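Local coordinates for protein putative acetyltransferase Sthe_0691 (Sphaerobacter thermophilus, PDB 3SHP) that probably transfers an acetyl group from acetyl-CoA to an acceptor, as a GNAT-like acetyltransferase, at residues R77-F89 against W112-E125. Residues are numbered along the deposited sequence; the frame is centred on the assembly and turned at random.
Sequences RIEFGKQTASLRF and WLRDEHELLVITVE
Ala-85 and Leu-87 bind Val-121 and Thr-123 backbone to backbone, joining strands 84-89 and 121-125 in parallel, 12° apart. Ala-85 N donates to Val-121 O (2.9 Å) and Ala-85 O accepts from Thr-123 N; Leu-87 repeats the pattern with Thr-123 O and Glu-125 N. At the entry to the pair, Gln-83 O takes both Leu-120 N (2.8 Å) and, at greater length, Val-121 N.

Apolar side chains fill the face toward helix 98-116. The small Ala-85 leaves room for Leu-119, whose CD1 lies 3.6 Å from Ala-85 CB. Leu-87, with CG between backbone N and carbonyl carbon (chi1 54°), runs past Leu-113 in the opposite sense, bringing its CD2 within 3.5 Å of Leu-113 CD1. From strand 77-80, Phe-80 forms an offset stack with His-117, planes at 28°, CZ lying over the imidazole face; a flat ring can lie against the imidazole while its rim meets Leu-113 CD2. Ile-78 CD1 meets the edge of the Trp-112 indole.

The other face is mostly polar. The small hydroxyls of Ser-86 and Thr-123 can share a bridging water; Thr-123 OG1 also bonds Gln-165. The long Arg-88, its flat guanidinium offering two N-H groups to one carboxylate, holds Glu-125 by NE to OE1 and NH1 to OE2, both 2.9 Å, near the guanidinium plane but from above the carboxylate plane. Arg-41 also pairs with Glu-125, while Arg-88 NH2 holds Asn-38 O. A leucine in place of Arg-88 would probably strip the buried Glu-125 carboxylate of two charged hydrogen bonds, leaving it to lean more on Arg-41, and deprive Asn-38 O of its NH2 donor.

Strand 84-91, helix 98-116 and strand 121-127 form a beta-alpha-beta crossover, and strand 84-91 also pairs antiparallel with strand 72-80 in a hairpin, consistent with the central sheet of a GNAT-like acetyltransferase.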
ATOM      1  N   ARG A  77     -27.021  -4.887   4.439  1.00 24.41           N
ATOM      2  CA  ARG A  77     -26.365  -6.036   5.050  1.00 25.05           C
ATOM      3  C   ARG A  77     -26.905  -6.314   6.446  1.00 24.84           C
ATOM      4  O   ARG A  77     -26.909  -5.444   7.309  1.00 24.44           O
ATOM      5  CB  ARG A  77     -24.852  -5.868   5.091  1.00 24.65           C
ATOM      6  CG  ARG A  77     -24.191  -7.188   5.439  1.00 27.17           C
ATOM      7  CD  ARG A  77     -22.675  -7.097   5.546  1.00 27.51           C
ATOM      8  NE  ARG A  77     -22.002  -6.827   4.282  1.00 29.21           N
ATOM      9  CZ  ARG A  77     -21.638  -7.761   3.399  1.00 31.19           C
ATOM     10  NH1 ARG A  77     -21.907  -9.058   3.616  1.00 30.09           N
ATOM     11  NH2 ARG A  77     -20.990  -7.392   2.289  1.00 31.87           N
ATOM     12  N   ILE A  78     -27.379  -7.531   6.662  1.00 25.16           N
ATOM     13  CA  ILE A  78     -27.967  -7.863   7.926  1.00 25.45           C
ATOM     14  C   ILE A  78     -27.200  -9.004   8.595  1.00 26.30           C
ATOM     15  O   ILE A  78     -26.848  -9.993   7.936  1.00 26.67           O
ATOM     16  CB  ILE A  78     -29.445  -8.305   7.755  1.00 25.76           C
ATOM     17  CG1 ILE A  78     -30.261  -7.234   7.004  1.00 25.22           C
ATOM     18  CG2 ILE A  78     -30.060  -8.606   9.121  1.00 24.35           C
ATOM     19  CD1 ILE A  78     -31.611  -7.759   6.482  1.00 24.22           C
ATOM     20  N   GLU A  79     -26.980  -8.882   9.907  1.00 26.12           N
ATOM     21  CA  GLU A  79     -26.341  -9.951  10.680  1.00 26.84           C
ATOM     22  C   GLU A  79     -27.245 -10.345  11.854  1.00 27.37           C
ATOM     23  O   GLU A  79     -27.540  -9.515  12.717  1.00 27.11           O
ATOM     24  CB  GLU A  79     -24.936  -9.503  11.146  1.00 26.21           C
ATOM     25  CG  GLU A  79     -24.279 -10.417  12.166  1.00 26.81           C
ATOM     26  CD  GLU A  79     -23.293  -9.707  13.105  1.00 28.24           C
ATOM     27  OE1 GLU A  79     -23.270  -8.446  13.176  1.00 26.39           O
ATOM     28  OE2 GLU A  79     -22.543 -10.437  13.791  1.00 29.68           O
ATOM     29  N   PHE A  80     -27.725 -11.581  11.860  1.00 28.18           N
ATOM     30  CA  PHE A  80     -28.526 -12.060  12.983  1.00 30.01           C
ATOM     31  C   PHE A  80     -27.635 -12.734  14.004  1.00 30.56           C
ATOM     32  O   PHE A  80     -26.695 -13.463  13.645  1.00 30.56           O
ATOM     33  CB  PHE A  80     -29.621 -13.064  12.566  1.00 30.56           C
ATOM     34  CG  PHE A  80     -30.724 -12.462  11.743  1.00 32.06           C
ATOM     35  CD1 PHE A  80     -30.856 -12.790  10.396  1.00 33.49           C
ATOM     36  CD2 PHE A  80     -31.627 -11.567  12.306  1.00 32.42           C
ATOM     37  CE1 PHE A  80     -31.858 -12.235   9.619  1.00 33.92           C
ATOM     38  CE2 PHE A  80     -32.651 -10.994  11.524  1.00 32.63           C
ATOM     39  CZ  PHE A  80     -32.760 -11.330  10.179  1.00 32.49           C
ATOM     40  N   GLY A  81     -27.922 -12.481  15.272  1.00 30.69           N
ATOM     41  CA  GLY A  81     -27.436 -13.336  16.340  1.00 32.63           C
ATOM     42  C   GLY A  81     -28.617 -14.164  16.845  1.00 34.46           C
ATOM     43  O   GLY A  81     -29.592 -14.375  16.130  1.00 34.73           O
ATOM     44  N   LYS A  82     -28.566 -14.616  18.088  1.00 35.83           N
ATOM     45  CA  LYS A  82     -29.673 -15.405  18.609  1.00 36.88           C
ATOM     46  C   LYS A  82     -30.962 -14.594  18.705  1.00 36.53           C
ATOM     47  O   LYS A  82     -31.997 -15.016  18.201  1.00 37.06           O
ATOM     48  CB  LYS A  82     -29.314 -16.024  19.958  1.00 38.12           C
ATOM     49  CG  LYS A  82     -30.353 -16.987  20.497  1.00 40.41           C
ATOM     50  CD  LYS A  82     -29.808 -17.745  21.703  1.00 47.43           C
ATOM     51  CE  LYS A  82     -29.383 -16.804  22.860  1.00 50.64           C
ATOM     52  NZ  LYS A  82     -28.481 -17.456  23.904  1.00 52.43           N
ATOM     53  N   GLN A  83     -30.897 -13.435  19.345  1.00 35.42           N
ATOM     54  CA  GLN A  83     -32.068 -12.603  19.509  1.00 34.72           C
ATOM     55  C   GLN A  83     -31.858 -11.183  18.996  1.00 33.15           C
ATOM     56  O   GLN A  83     -32.573 -10.263  19.407  1.00 32.68           O
ATOM     57  CB  GLN A  83     -32.431 -12.592  20.984  1.00 35.76           C
ATOM     58  CG  GLN A  83     -33.323 -13.785  21.349  1.00 40.07           C
ATOM     59  CD  GLN A  83     -33.118 -14.276  22.750  1.00 45.68           C
ATOM     60  OE1 GLN A  83     -32.110 -13.976  23.405  1.00 49.67           O
ATOM     61  NE2 GLN A  83     -34.064 -15.070  23.223  1.00 49.36           N
ATOM     62  N   THR A  84     -30.862 -11.010  18.119  1.00 31.14           N
ATOM     63  CA  THR A  84     -30.458  -9.683  17.652  1.00 29.29           C
ATOM     64  C   THR A  84     -30.444  -9.603  16.143  1.00 27.87           C
ATOM     65  O   THR A  84     -30.234 -10.610  15.465  1.00 27.48           O
ATOM     66  CB  THR A  84     -29.051  -9.302  18.154  1.00 29.44           C
ATOM     67  OG1 THR A  84     -28.088 -10.210  17.608  1.00 28.65           O
ATOM     68  CG2 THR A  84     -28.978  -9.352  19.694  1.00 29.33           C
ATOM     69  N   ALA A  85     -30.682  -8.403  15.619  1.00 26.58           N
ATOM     70  CA  ALA A  85     -30.466  -8.132  14.213  1.00 25.79           C
ATOM     71  C   ALA A  85     -29.712  -6.820  14.108  1.00 25.91           C
ATOM     72  O   ALA A  85     -30.112  -5.828  14.719  1.00 26.31           O
ATOM     73  CB  ALA A  85     -31.774  -8.029  13.487  1.00 25.89           C
ATOM     74  N   SER A  86     -28.610  -6.837  13.359  1.00 25.16           N
ATOM     75  CA  SER A  86     -27.775  -5.674  13.136  1.00 24.40           C
ATOM     76  C   SER A  86     -27.683  -5.441  11.635  1.00 23.81           C
ATOM     77  O   SER A  86     -27.598  -6.393  10.861  1.00 24.22           O
ATOM     78  CB  SER A  86     -26.383  -5.910  13.729  1.00 24.94           C
ATOM     79  OG  SER A  86     -26.485  -6.230  15.108  1.00 25.26           O
ATOM     80  N   LEU A  87     -27.695  -4.183  11.219  1.00 22.83           N
ATOM     81  CA  LEU A  87     -27.686  -3.865   9.794  1.00 22.58           C
ATOM     82  C   LEU A  87     -27.088  -2.522   9.435  1.00 21.92           C
ATOM     83  O   LEU A  87     -27.053  -1.589  10.245  1.00 21.82           O
ATOM     84  CB  LEU A  87     -29.082  -3.934   9.201  1.00 22.87           C
ATOM     85  CG  LEU A  87     -30.178  -3.123   9.850  1.00 25.36           C
ATOM     86  CD1 LEU A  87     -31.100  -2.594   8.769  1.00 28.17           C
ATOM     87  CD2 LEU A  87     -30.947  -4.005  10.855  1.00 27.15           C
ATOM     88  N   ARG A  88     -26.627  -2.450   8.203  1.00 21.29           N
ATOM     89  CA  ARG A  88     -26.070  -1.237   7.645  1.00 22.58           C
ATOM     90  C   ARG A  88     -26.396  -1.228   6.157  1.00 22.57           C
ATOM     91  O   ARG A  88     -26.707  -2.271   5.575  1.00 22.94           O
ATOM     92  CB  ARG A  88     -24.548  -1.163   7.909  1.00 22.77           C
ATOM     93  CG  ARG A  88     -23.614  -2.031   7.033  1.00 23.89           C
ATOM     94  CD  ARG A  88     -22.114  -1.508   7.063  1.00 23.49           C
ATOM     95  NE  ARG A  88     -21.564  -1.508   8.427  1.00 24.58           N
ATOM     96  CZ  ARG A  88     -20.988  -2.561   9.018  1.00 24.55           C
ATOM     97  NH1 ARG A  88     -20.562  -2.470  10.280  1.00 22.55           N
ATOM     98  NH2 ARG A  88     -20.838  -3.709   8.354  1.00 23.76           N
ATOM     99  N   PHE A  89     -26.348  -0.060   5.548  1.00 22.58           N
ATOM    100  CA  PHE A  89     -26.723   0.087   4.147  1.00 23.25           C
ATOM    101  C   PHE A  89     -25.500   0.535   3.379  1.00 23.58           C
ATOM    102  O   PHE A  89     -24.672   1.279   3.914  1.00 23.87           O
ATOM    103  CB  PHE A  89     -27.822   1.147   3.989  1.00 22.70           C
ATOM    104  CG  PHE A  89     -29.094   0.816   4.719  1.00 24.37           C
ATOM    105  CD1 PHE A  89     -30.094   0.077   4.102  1.00 24.92           C
ATOM    106  CD2 PHE A  89     -29.284   1.234   6.029  1.00 25.50           C
ATOM    107  CE1 PHE A  89     -31.272  -0.235   4.771  1.00 26.48           C
ATOM    108  CE2 PHE A  89     -30.456   0.919   6.719  1.00 28.23           C
ATOM    109  CZ  PHE A  89     -31.463   0.187   6.082  1.00 27.59           C
ATOM    110  N   TRP A 112     -40.563  -5.692   8.641  1.00 36.44           N
ATOM    111  CA  TRP A 112     -40.269  -7.088   8.306  1.00 36.69           C
ATOM    112  C   TRP A 112     -39.415  -7.746   9.412  1.00 37.83           C
ATOM    113  O   TRP A 112     -39.688  -8.881   9.825  1.00 38.07           O
ATOM    114  CB  TRP A 112     -39.593  -7.213   6.929  1.00 35.59           C
ATOM    115  CG  TRP A 112     -39.021  -8.575   6.670  1.00 34.60           C
ATOM    116  CD1 TRP A 112     -39.720  -9.732   6.469  1.00 35.01           C
ATOM    117  CD2 TRP A 112     -37.630  -8.936   6.597  1.00 33.47           C
ATOM    118  NE1 TRP A 112     -38.858 -10.786   6.283  1.00 34.09           N
ATOM    119  CE2 TRP A 112     -37.569 -10.328   6.355  1.00 33.57           C
ATOM    120  CE3 TRP A 112     -36.429  -8.220   6.709  1.00 32.52           C
ATOM    121  CZ2 TRP A 112     -36.352 -11.023   6.221  1.00 32.95           C
ATOM    122  CZ3 TRP A 112     -35.217  -8.916   6.584  1.00 31.97           C
ATOM    123  CH2 TRP A 112     -35.197 -10.309   6.361  1.00 31.91           C
ATOM    124  N   LEU A 113     -38.404  -7.024   9.886  1.00 38.65           N
ATOM    125  CA  LEU A 113     -37.521  -7.516  10.941  1.00 40.47           C
ATOM    126  C   LEU A 113     -38.267  -7.763  12.263  1.00 42.66           C
ATOM    127  O   LEU A 113     -38.049  -8.790  12.916  1.00 43.05           O
ATOM    128  CB  LEU A 113     -36.318  -6.570  11.155  1.00 39.53           C
ATOM    129  CG  LEU A 113     -35.123  -6.679  10.189  1.00 38.11           C
ATOM    130  CD1 LEU A 113     -33.996  -5.716  10.587  1.00 37.69           C
ATOM    131  CD2 LEU A 113     -34.555  -8.096  10.074  1.00 33.85           C
ATOM    132  N   ARG A 114     -39.145  -6.833  12.645  1.00 45.02           N
ATOM    133  CA  ARG A 114     -39.939  -6.985  13.871  1.00 47.54           C
ATOM    134  C   ARG A 114     -40.926  -8.144  13.791  1.00 48.56           C
ATOM    135  O   ARG A 114     -41.062  -8.896  14.752  1.00 49.19           O
ATOM    136  CB  ARG A 114     -40.700  -5.706  14.229  1.00 48.12           C
ATOM    137  CG  ARG A 114     -39.837  -4.463  14.577  1.00 50.39           C
ATOM    138  CD  ARG A 114     -40.779  -3.358  15.114  1.00 53.66           C
ATOM    139  NE  ARG A 114     -40.189  -2.034  15.362  1.00 55.27           N
ATOM    140  CZ  ARG A 114     -39.637  -1.640  16.512  1.00 55.82           C
ATOM    141  NH1 ARG A 114     -39.198  -0.402  16.622  1.00 55.52           N
ATOM    142  NH2 ARG A 114     -39.513  -2.467  17.550  1.00 55.85           N
ATOM    143  N   ASP A 115     -41.603  -8.295  12.653  1.00 49.54           N
ATOM    144  CA  ASP A 115     -42.660  -9.308  12.518  1.00 50.72           C
ATOM    145  C   ASP A 115     -42.164 -10.728  12.238  1.00 52.20           C
ATOM    146  O   ASP A 115     -42.637 -11.691  12.849  1.00 52.29           O
ATOM    147  CB  ASP A 115     -43.665  -8.943  11.417  1.00 50.16           C
ATOM    148  CG  ASP A 115     -44.391  -7.631  11.670  1.00 48.94           C
ATOM    149  OD1 ASP A 115     -44.424  -7.168  12.823  1.00 46.85           O
ATOM    150  OD2 ASP A 115     -44.935  -7.065  10.695  1.00 46.62           O
ATOM    151  N   GLU A 116     -41.252 -10.871  11.283  1.00 53.23           N
ATOM    152  CA  GLU A 116     -40.931 -12.207  10.766  1.00 54.40           C
ATOM    153  C   GLU A 116     -39.860 -12.947  11.582  1.00 54.27           C
ATOM    154  O   GLU A 116     -39.457 -14.069  11.235  1.00 54.43           O
ATOM    155  CB  GLU A 116     -40.575 -12.133   9.273  1.00 54.87           C
ATOM    156  CG  GLU A 116     -41.799 -11.992   8.370  1.00 57.61           C
ATOM    157  CD  GLU A 116     -42.839 -13.084   8.634  1.00 62.47           C
ATOM    158  OE1 GLU A 116     -42.643 -14.230   8.158  1.00 65.12           O
ATOM    159  OE2 GLU A 116     -43.851 -12.799   9.324  1.00 64.74           O
ATOM    160  N   HIS A 117     -39.420 -12.317  12.672  1.00 53.70           N
ATOM    161  CA  HIS A 117     -38.308 -12.830  13.451  1.00 53.02           C
ATOM    162  C   HIS A 117     -38.561 -12.579  14.930  1.00 53.05           C
ATOM    163  O   HIS A 117     -39.405 -11.741  15.298  1.00 53.21           O
ATOM    164  CB  HIS A 117     -36.996 -12.176  13.008  1.00 52.99           C
ATOM    165  CG  HIS A 117     -36.744 -12.245  11.529  1.00 51.80           C
ATOM    166  ND1 HIS A 117     -36.027 -13.266  10.939  1.00 51.23           N
ATOM    167  CD2 HIS A 117     -37.111 -11.415  10.524  1.00 50.65           C
ATOM    168  CE1 HIS A 117     -35.969 -13.063   9.633  1.00 49.87           C
ATOM    169  NE2 HIS A 117     -36.621 -11.947   9.356  1.00 49.83           N
ATOM    170  N   GLU A 118     -37.838 -13.309  15.781  1.00 52.58           N
ATOM    171  CA  GLU A 118     -38.028 -13.190  17.231  1.00 51.81           C
ATOM    172  C   GLU A 118     -36.915 -12.406  17.931  1.00 49.47           C
ATOM    173  O   GLU A 118     -36.097 -12.954  18.672  1.00 49.91           O
ATOM    174  CB  GLU A 118     -38.273 -14.563  17.850  1.00 52.74           C
ATOM    175  CG  GLU A 118     -39.616 -15.149  17.409  1.00 57.64           C
ATOM    176  CD  GLU A 118     -40.822 -14.293  17.847  1.00 62.69           C
ATOM    177  OE1 GLU A 118     -41.924 -14.866  17.959  1.00 64.21           O
ATOM    178  OE2 GLU A 118     -40.664 -13.059  18.094  1.00 64.97           O
ATOM    179  N   LEU A 119     -36.927 -11.101  17.712  1.00 46.44           N
ATOM    180  CA  LEU A 119     -35.808 -10.257  18.087  1.00 43.59           C
ATOM    181  C   LEU A 119     -36.110  -9.473  19.338  1.00 42.06           C
ATOM    182  O   LEU A 119     -37.228  -8.994  19.525  1.00 42.08           O
ATOM    183  CB  LEU A 119     -35.492  -9.286  16.960  1.00 42.98           C
ATOM    184  CG  LEU A 119     -35.213  -9.916  15.613  1.00 42.09           C
ATOM    185  CD1 LEU A 119     -35.091  -8.786  14.602  1.00 41.55           C
ATOM    186  CD2 LEU A 119     -33.945 -10.774  15.646  1.00 41.54           C
ATOM    187  N   LEU A 120     -35.106  -9.355  20.194  1.00 39.99           N
ATOM    188  CA  LEU A 120     -35.190  -8.470  21.343  1.00 38.63           C
ATOM    189  C   LEU A 120     -34.431  -7.166  21.034  1.00 37.35           C
ATOM    190  O   LEU A 120     -34.658  -6.158  21.710  1.00 37.84           O
ATOM    191  CB  LEU A 120     -34.661  -9.173  22.611  1.00 38.27           C
ATOM    192  CG  LEU A 120     -35.426 -10.471  22.960  1.00 39.52           C
ATOM    193  CD1 LEU A 120     -34.901 -11.189  24.221  1.00 40.21           C
ATOM    194  CD2 LEU A 120     -36.944 -10.224  23.089  1.00 39.84           C
ATOM    195  N   VAL A 121     -33.566  -7.185  20.004  1.00 34.65           N
ATOM    196  CA  VAL A 121     -32.716  -6.025  19.648  1.00 33.17           C
ATOM    197  C   VAL A 121     -32.540  -5.869  18.140  1.00 32.53           C
ATOM    198  O   VAL A 121     -32.234  -6.841  17.429  1.00 33.33           O
ATOM    199  CB  VAL A 121     -31.308  -6.113  20.282  1.00 32.77           C
ATOM    200  CG1 VAL A 121     -30.587  -4.783  20.193  1.00 32.06           C
ATOM    201  CG2 VAL A 121     -31.388  -6.547  21.730  1.00 32.37           C
ATOM    202  N   ILE A 122     -32.766  -4.647  17.661  1.00 31.34           N
ATOM    203  CA  ILE A 122     -32.500  -4.247  16.279  1.00 29.83           C
ATOM    204  C   ILE A 122     -31.541  -3.067  16.345  1.00 27.97           C
ATOM    205  O   ILE A 122     -31.772  -2.123  17.114  1.00 27.27           O
ATOM    206  CB  ILE A 122     -33.798  -3.804  15.546  1.00 30.55           C
ATOM    207  CG1 ILE A 122     -34.834  -4.935  15.548  1.00 32.15           C
ATOM    208  CG2 ILE A 122     -33.506  -3.376  14.107  1.00 30.59           C
ATOM    209  CD1 ILE A 122     -36.210  -4.568  14.885  1.00 31.82           C
ATOM    210  N   THR A 123     -30.481  -3.125  15.536  1.00 25.51           N
ATOM    211  CA  THR A 123     -29.358  -2.211  15.644  1.00 23.89           C
ATOM    212  C   THR A 123     -29.000  -1.772  14.216  1.00 23.66           C
ATOM    213  O   THR A 123     -28.722  -2.618  13.343  1.00 23.42           O
ATOM    214  CB  THR A 123     -28.152  -2.902  16.363  1.00 23.46           C
ATOM    215  OG1 THR A 123     -28.546  -3.336  17.673  1.00 22.86           O
ATOM    216  CG2 THR A 123     -26.959  -1.967  16.521  1.00 21.58           C
ATOM    217  N   VAL A 124     -29.038  -0.461  13.985  1.00 22.61           N
ATOM    218  CA  VAL A 124     -28.839   0.121  12.653  1.00 21.74           C
ATOM    219  C   VAL A 124     -27.793   1.247  12.678  1.00 21.47           C
ATOM    220  O   VAL A 124     -27.870   2.168  13.506  1.00 21.60           O
ATOM    221  CB  VAL A 124     -30.162   0.704  12.088  1.00 22.43           C
ATOM    222  CG1 VAL A 124     -30.015   1.070  10.613  1.00 20.67           C
ATOM    223  CG2 VAL A 124     -31.331  -0.301  12.273  1.00 23.77           C
ATOM    224  N   GLU A 125     -26.847   1.195  11.748  1.00 21.00           N
ATOM    225  CA  GLU A 125     -25.856   2.262  11.563  1.00 20.89           C
ATOM    226  C   GLU A 125     -26.457   3.346  10.681  1.00 21.63           C
ATOM    227  O   GLU A 125     -26.996   3.032   9.588  1.00 21.32           O
ATOM    228  CB  GLU A 125     -24.606   1.723  10.864  1.00 20.49           C
ATOM    229  CG  GLU A 125     -23.800   0.727  11.661  1.00 21.27           C
ATOM    230  CD  GLU A 125     -22.395   0.467  11.041  1.00 22.15           C
ATOM    231  OE1 GLU A 125     -22.157   0.880   9.876  1.00 21.84           O
ATOM    232  OE2 GLU A 125     -21.541  -0.159  11.721  1.00 21.37           O
TER
HETATM  233  O   HOH W   1     -28.339  -5.972  17.422  1.00 30.29           O
HETATM  234  O   HOH W   2     -25.808   2.154   7.157  1.00 25.63           O